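Local atomic coordinates of L-lysine 6-oxidase (Marinomonas mediterranea, PDB entry 3WEU), a protein that oxidises the side-chain amine of L-lysine with a cysteine tryptophylquinone cofactor, releasing ammonium and the hydrogen peroxide responsible for its antibacterial activity. Residues S259-T264 / W455-P460; V268-F273 / P277-S282. All coordinates share one frame; numbering follows the deposited sequence.

Contact 1: S259-T264 / W455-P460; sequences STLSDT and WSLQNP. With EDO (1,2-ethanediol), chain I.
L261 and T264, one turn apart at the start of helix 261-272, meet L457 and Q458 of the 3-10 segment 455-458 in a small buried interface. T260 holds the N-cap position of the helix and forms a capping box with D263: the backbone N of D263 donates to T260 OG1 (3.0 Å, 165°), and T260 N returns a bond to D263 OD2, 2.8 Å away on the anti side of the carboxylate. R305 adds a salt bridge to that same oxygen. L261 then lays both methyls against L457, the two side chains crossing at about a right angle, with L261 CD2 3.9 Å from L457 CB and L261 CD1 4.0 Å from L457 CD1; M447 and I439 also pack on L261. With its CG2 anti to the backbone N (chi1 -61°), T264 sends a methyl rather than its hydroxyl across the gap. That methyl, T264 CG2, lies 3.7 Å from L457 O, a carbonyl hydrogen-bonded to Y463 OH, and 3.8 Å from Q458 CG, where the extended glutamine chain runs across it.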
loop_
_atom_site.group_PDB
_atom_site.type_symbol
_atom_site.label_atom_id
_atom_site.label_comp_id
_atom_site.label_asym_id
_atom_site.label_seq_id
_atom_site.Cartn_x
_atom_site.Cartn_y
_atom_site.Cartn_z
ATOM N N SER A 259 30.746 24.806 -3.052
ATOM C CA SER A 259 30.096 26.098 -2.769
ATOM C C SER A 259 29.264 25.920 -1.482
ATOM O O SER A 259 28.288 25.143 -1.424
ATOM C CB SER A 259 29.243 26.598 -3.945
ATOM O OG SER A 259 29.988 26.619 -5.179
ATOM N N THR A 260 29.733 26.570 -0.439
ATOM C CA THR A 260 29.093 26.567 0.877
ATOM C C THR A 260 28.068 27.683 0.976
ATOM O O THR A 260 28.054 28.648 0.174
ATOM C CB THR A 260 30.074 26.762 2.045
ATOM O OG1 THR A 260 30.500 28.137 2.095
ATOM C CG2 THR A 260 31.329 25.904 1.881
ATOM N N LEU A 261 27.236 27.603 2.005
ATOM C CA LEU A 261 26.321 28.740 2.248
ATOM C C LEU A 261 27.023 30.024 2.620
ATOM O O LEU A 261 26.540 31.136 2.309
ATOM C CB LEU A 261 25.294 28.364 3.284
ATOM C CG LEU A 261 23.842 28.826 3.211
ATOM C CD1 LEU A 261 23.578 29.954 4.134
ATOM C CD2 LEU A 261 23.202 29.049 1.822
ATOM N N SER A 262 28.219 29.934 3.209
ATOM C CA SER A 262 29.056 31.154 3.317
ATOM C C SER A 262 29.450 31.748 1.960
ATOM O O SER A 262 29.313 32.966 1.765
ATOM C CB SER A 262 30.291 30.959 4.180
ATOM O OG SER A 262 31.075 32.147 4.277
ATOM N N ASP A 263 29.834 30.905 1.017
ATOM C CA ASP A 263 30.070 31.386 -0.348
ATOM C C ASP A 263 28.768 32.054 -0.874
ATOM O O ASP A 263 28.849 33.102 -1.508
ATOM C CB ASP A 263 30.502 30.298 -1.301
ATOM C CG ASP A 263 31.761 29.656 -0.880
ATOM O OD1 ASP A 263 32.695 30.383 -0.575
ATOM O OD2 ASP A 263 31.796 28.421 -0.751
ATOM N N THR A 264 27.605 31.478 -0.581
ATOM C CA THR A 264 26.345 32.064 -1.043
ATOM C C THR A 264 26.184 33.480 -0.481
ATOM O O THR A 264 25.915 34.468 -1.229
ATOM C CB THR A 264 25.141 31.209 -0.691
ATOM O OG1 THR A 264 25.258 29.930 -1.324
ATOM C CG2 THR A 264 23.836 31.905 -1.135
ATOM N N TRP A 455 16.984 28.046 -1.887
ATOM C CA TRP A 455 17.406 29.150 -2.730
ATOM C C TRP A 455 16.857 30.491 -2.340
ATOM O O TRP A 455 17.267 31.515 -2.914
ATOM C CB TRP A 455 17.162 28.840 -4.232
ATOM C CG TRP A 455 15.934 28.086 -4.513
ATOM C CD1 TRP A 455 15.849 26.872 -5.095
ATOM C CD2 TRP A 455 14.586 28.537 -4.320
ATOM N NE1 TRP A 455 14.543 26.503 -5.234
ATOM C CE2 TRP A 455 13.738 27.528 -4.825
ATOM C CE3 TRP A 455 14.013 29.730 -3.847
ATOM C CZ2 TRP A 455 12.317 27.598 -4.747
ATOM C CZ3 TRP A 455 12.578 29.829 -3.824
ATOM C CH2 TRP A 455 11.762 28.733 -4.242
ATOM N N SER A 456 16.040 30.532 -1.284
ATOM C CA SER A 456 15.734 31.855 -0.724
ATOM C C SER A 456 16.958 32.537 -0.205
ATOM O O SER A 456 17.027 33.754 -0.148
ATOM C CB SER A 456 14.638 31.725 0.357
ATOM O OG SER A 456 15.014 30.879 1.430
ATOM N N LEU A 457 17.967 31.772 0.218
ATOM C CA LEU A 457 19.168 32.409 0.706
ATOM C C LEU A 457 19.990 33.116 -0.327
ATOM O O LEU A 457 20.938 33.870 0.004
ATOM C CB LEU A 457 20.052 31.385 1.407
ATOM C CG LEU A 457 19.754 30.986 2.850
ATOM C CD1 LEU A 457 20.189 32.095 3.738
ATOM C CD2 LEU A 457 18.319 30.608 3.109
ATOM N N GLN A 458 19.702 32.850 -1.597
ATOM C CA GLN A 458 20.330 33.552 -2.670
ATOM C C GLN A 458 19.660 34.911 -2.960
ATOM O O GLN A 458 20.198 35.731 -3.715
ATOM C CB GLN A 458 20.276 32.723 -3.959
ATOM C CG GLN A 458 21.219 31.521 -3.932
ATOM C CD GLN A 458 21.025 30.652 -5.147
ATOM O OE1 GLN A 458 20.920 31.152 -6.279
ATOM N NE2 GLN A 458 20.899 29.333 -4.917
ATOM N N ASN A 459 18.541 35.121 -2.356
ATOM C CA ASN A 459 17.758 36.327 -2.641
ATOM C C ASN A 459 18.117 37.509 -1.756
ATOM O O ASN A 459 17.924 37.429 -0.584
ATOM C CB ASN A 459 16.294 36.038 -2.520
ATOM C CG ASN A 459 15.478 37.104 -3.228
ATOM O OD1 ASN A 459 15.914 38.245 -3.276
ATOM N ND2 ASN A 459 14.386 36.717 -3.858
ATOM N N PRO A 460 18.724 38.565 -2.321
ATOM C CA PRO A 460 19.193 39.595 -1.474
ATOM C C PRO A 460 18.106 40.273 -0.651
ATOM O O PRO A 460 18.460 40.877 0.394
ATOM C CB PRO A 460 19.784 40.633 -2.433
ATOM C CG PRO A 460 19.160 40.355 -3.752
ATOM C CD PRO A 460 18.986 38.865 -3.730
HETATM C C1 EDO I . 14.532 40.122 -6.216
HETATM O O1 EDO I . 15.739 39.624 -5.623
HETATM C C2 EDO I . 13.457 39.090 -6.447
HETATM O O2 EDO I . 12.884 38.692 -5.177
#

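Contact 2: V268-F273 / P277-S282. With EDO (1,2-ethanediol), chain O.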
loop_
_atom_site.group_PDB
_atom_site.type_symbol
_atom_site.label_atom_id
_atom_site.label_comp_id
_atom_site.label_asym_id
_atom_site.label_seq_id
_atom_site.Cartn_x
_atom_site.Cartn_y
_atom_site.Cartn_z
ATOM N N VAL A 268 26.171 37.002 -2.699
ATOM C CA VAL A 268 25.071 37.924 -2.546
ATOM C C VAL A 268 25.562 39.280 -2.073
ATOM O O VAL A 268 25.140 40.354 -2.618
ATOM C CB VAL A 268 23.982 37.354 -1.616
ATOM C CG1 VAL A 268 22.934 38.408 -1.261
ATOM C CG2 VAL A 268 23.287 36.191 -2.221
ATOM N N GLY A 269 26.473 39.254 -1.126
ATOM C CA GLY A 269 27.053 40.464 -0.557
ATOM C C GLY A 269 27.813 41.324 -1.551
ATOM O O GLY A 269 27.688 42.588 -1.585
ATOM N N VAL A 270 28.636 40.644 -2.332
ATOM C CA VAL A 270 29.489 41.311 -3.307
ATOM C C VAL A 270 28.605 41.950 -4.371
ATOM O O VAL A 270 28.813 43.106 -4.756
ATOM C CB VAL A 270 30.510 40.290 -3.926
ATOM C CG1 VAL A 270 31.180 40.861 -5.153
ATOM C CG2 VAL A 270 31.579 39.954 -2.893
ATOM N N ARG A 271 27.629 41.190 -4.868
ATOM C CA ARG A 271 26.804 41.635 -5.991
ATOM C C ARG A 271 25.627 42.529 -5.556
ATOM O O ARG A 271 25.024 43.215 -6.393
ATOM C CB ARG A 271 26.269 40.457 -6.771
ATOM C CG ARG A 271 27.328 39.689 -7.577
ATOM C CD ARG A 271 26.759 38.521 -8.438
ATOM N NE ARG A 271 26.144 37.515 -7.576
ATOM C CZ ARG A 271 24.855 37.461 -7.256
ATOM N NH1 ARG A 271 24.429 36.573 -6.369
ATOM N NH2 ARG A 271 23.950 38.289 -7.817
ATOM N N ASN A 272 25.289 42.543 -4.293
ATOM C CA ASN A 272 24.144 43.347 -3.872
ATOM C C ASN A 272 24.362 44.366 -2.788
ATOM O O ASN A 272 23.554 45.261 -2.644
ATOM C CB ASN A 272 22.996 42.463 -3.440
ATOM C CG ASN A 272 22.480 41.623 -4.570
ATOM O OD1 ASN A 272 21.787 42.111 -5.449
ATOM N ND2 ASN A 272 22.841 40.361 -4.576
ATOM N N PHE A 273 25.385 44.222 -1.977
ATOM C CA PHE A 273 25.543 45.071 -0.803
ATOM C C PHE A 273 26.889 45.709 -0.776
ATOM O O PHE A 273 27.298 46.144 0.266
ATOM C CB PHE A 273 25.307 44.233 0.463
ATOM C CG PHE A 273 23.925 43.734 0.578
ATOM C CD1 PHE A 273 22.919 44.615 1.045
ATOM C CD2 PHE A 273 23.571 42.422 0.268
ATOM C CE1 PHE A 273 21.621 44.176 1.142
ATOM C CE2 PHE A 273 22.245 41.998 0.360
ATOM C CZ PHE A 273 21.294 42.861 0.800
ATOM N N PRO A 277 33.976 46.602 -2.698
ATOM C CA PRO A 277 33.915 47.606 -3.781
ATOM C C PRO A 277 34.977 47.432 -4.813
ATOM O O PRO A 277 34.724 47.696 -5.972
ATOM C CB PRO A 277 34.139 48.948 -3.037
ATOM C CG PRO A 277 33.638 48.699 -1.645
ATOM C CD PRO A 277 34.030 47.220 -1.359
ATOM N N ASP A 278 36.158 46.964 -4.420
ATOM C CA ASP A 278 37.211 46.706 -5.417
ATOM C C ASP A 278 36.914 45.560 -6.398
ATOM O O ASP A 278 37.542 45.469 -7.448
ATOM C CB ASP A 278 38.551 46.420 -4.734
ATOM C CG ASP A 278 39.160 47.653 -4.058
ATOM O OD1 ASP A 278 38.740 48.775 -4.348
ATOM O OD2 ASP A 278 40.016 47.460 -3.178
ATOM N N MET A 279 36.007 44.658 -6.041
ATOM C CA MET A 279 35.741 43.477 -6.849
ATOM C C MET A 279 34.599 43.680 -7.799
ATOM O O MET A 279 34.539 43.049 -8.882
ATOM C CB MET A 279 35.391 42.278 -5.936
ATOM C CG MET A 279 35.653 40.982 -6.646
ATOM S SD MET A 279 34.975 39.526 -5.820
ATOM C CE MET A 279 35.822 39.499 -4.289
ATOM N N TYR A 280 33.671 44.548 -7.414
ATOM C CA TYR A 280 32.434 44.658 -8.179
ATOM C C TYR A 280 31.966 46.087 -8.185
ATOM O O TYR A 280 31.997 46.722 -7.162
ATOM C CB TYR A 280 31.363 43.817 -7.504
ATOM C CG TYR A 280 30.082 43.653 -8.219
ATOM C CD1 TYR A 280 28.988 44.496 -7.905
ATOM C CD2 TYR A 280 29.895 42.605 -9.124
ATOM C CE1 TYR A 280 27.788 44.365 -8.525
ATOM C CE2 TYR A 280 28.674 42.443 -9.735
ATOM C CZ TYR A 280 27.623 43.327 -9.437
ATOM O OH TYR A 280 26.390 43.200 -10.023
ATOM N N ASP A 281 31.507 46.534 -9.342
ATOM C CA ASP A 281 31.064 47.932 -9.524
ATOM C C ASP A 281 29.557 47.958 -9.431
ATOM O O ASP A 281 28.866 47.556 -10.352
ATOM C CB ASP A 281 31.486 48.381 -10.903
ATOM C CG ASP A 281 31.166 49.840 -11.172
ATOM O OD1 ASP A 281 30.245 50.390 -10.559
ATOM O OD2 ASP A 281 31.872 50.411 -12.020
ATOM N N SER A 282 29.040 48.356 -8.282
ATOM C CA SER A 282 27.616 48.296 -8.032
ATOM C C SER A 282 26.887 49.290 -8.967
ATOM O O SER A 282 25.827 48.996 -9.510
ATOM C CB SER A 282 27.349 48.592 -6.545
ATOM O OG SER A 282 28.144 47.736 -5.674
HETATM C C1 EDO O . 23.618 39.932 -11.147
HETATM O O1 EDO O . 24.110 40.458 -9.910
HETATM C C2 EDO O . 24.338 40.809 -12.136
HETATM O O2 EDO O . 25.677 41.022 -11.636
HETATM O O HOH W 1 27.161 45.366 -4.681
#
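The Y280 ring lies with one face over the backbone of R271, whose CA sits 4.0 Å from the ring centroid and 15° off the ring normal, a CH-pi contact, while O2 of a bound ethanediol lies in the ring plane at the edge that carries the hydroxyl. Y287 makes an edge-to-face contact with the same ring. The R271 guanidinium stands nearly perpendicular to the ring, the planes 85° apart, and meets O1 of the ethanediol at its own edge. The chain leaves helix 261-272 and turns back through 277-279 into a two-stranded antiparallel pair, strand 280-281 with strand 286-287, so that the tyrosine packs on the last helical turn. Chi1 of -172° swings the Y280 ring away from its own backbone N and across the helix surface; its CE2 comes 3.7 Å from R271 CG. The arginine chain bends at chi3, and its guanidinium forms a salt bridge with D267 through NH1, leaving NH2 to donate to ethanediol O1 at 3.0 Å. Y280 OH and ethanediol O2 are 2.8 Å apart and hydrogen-bonded, so the small diol, probably from the crystallisation liquor, spans the two polar ends. Deeper in, one methyl of V270 serves two neighbours: CG1 touches Y280 CB at 3.8 Å and M279 SD at 4.1 Å, the methionine chain crossing the valine at about a right angle. T408 of helix 407-418 packs on both V270 and M279, and F411 of that helix on M279. Beside the ring, a water donates to V270 O and to S282 OG, each 2.8 Å from the water oxygen.

In the fold
Both contacts draw on helix 261-272, contact 1 at its N-terminal end and contact 2 at its C-terminal end, with centres 15 Å apart. Contact 1 joins parts of the chain 191 residues apart, whereas contact 2 is a local return nested inside the loop that contact 1 closes. The two also touch directly, since 455-460 continues along the helix: Q458 O lies 3.5 Å from V268 CG2, and P460 CB lies 3.6 Å from N272 CG. The centre of contact 1 lies about 12 Å from the centre of the chain, its touching residues largely buried; that of contact 2 lies about 26 Å out, partly buried. N459 grips an ethanediol through OD1 and ND2; a second diol sits at contact 2.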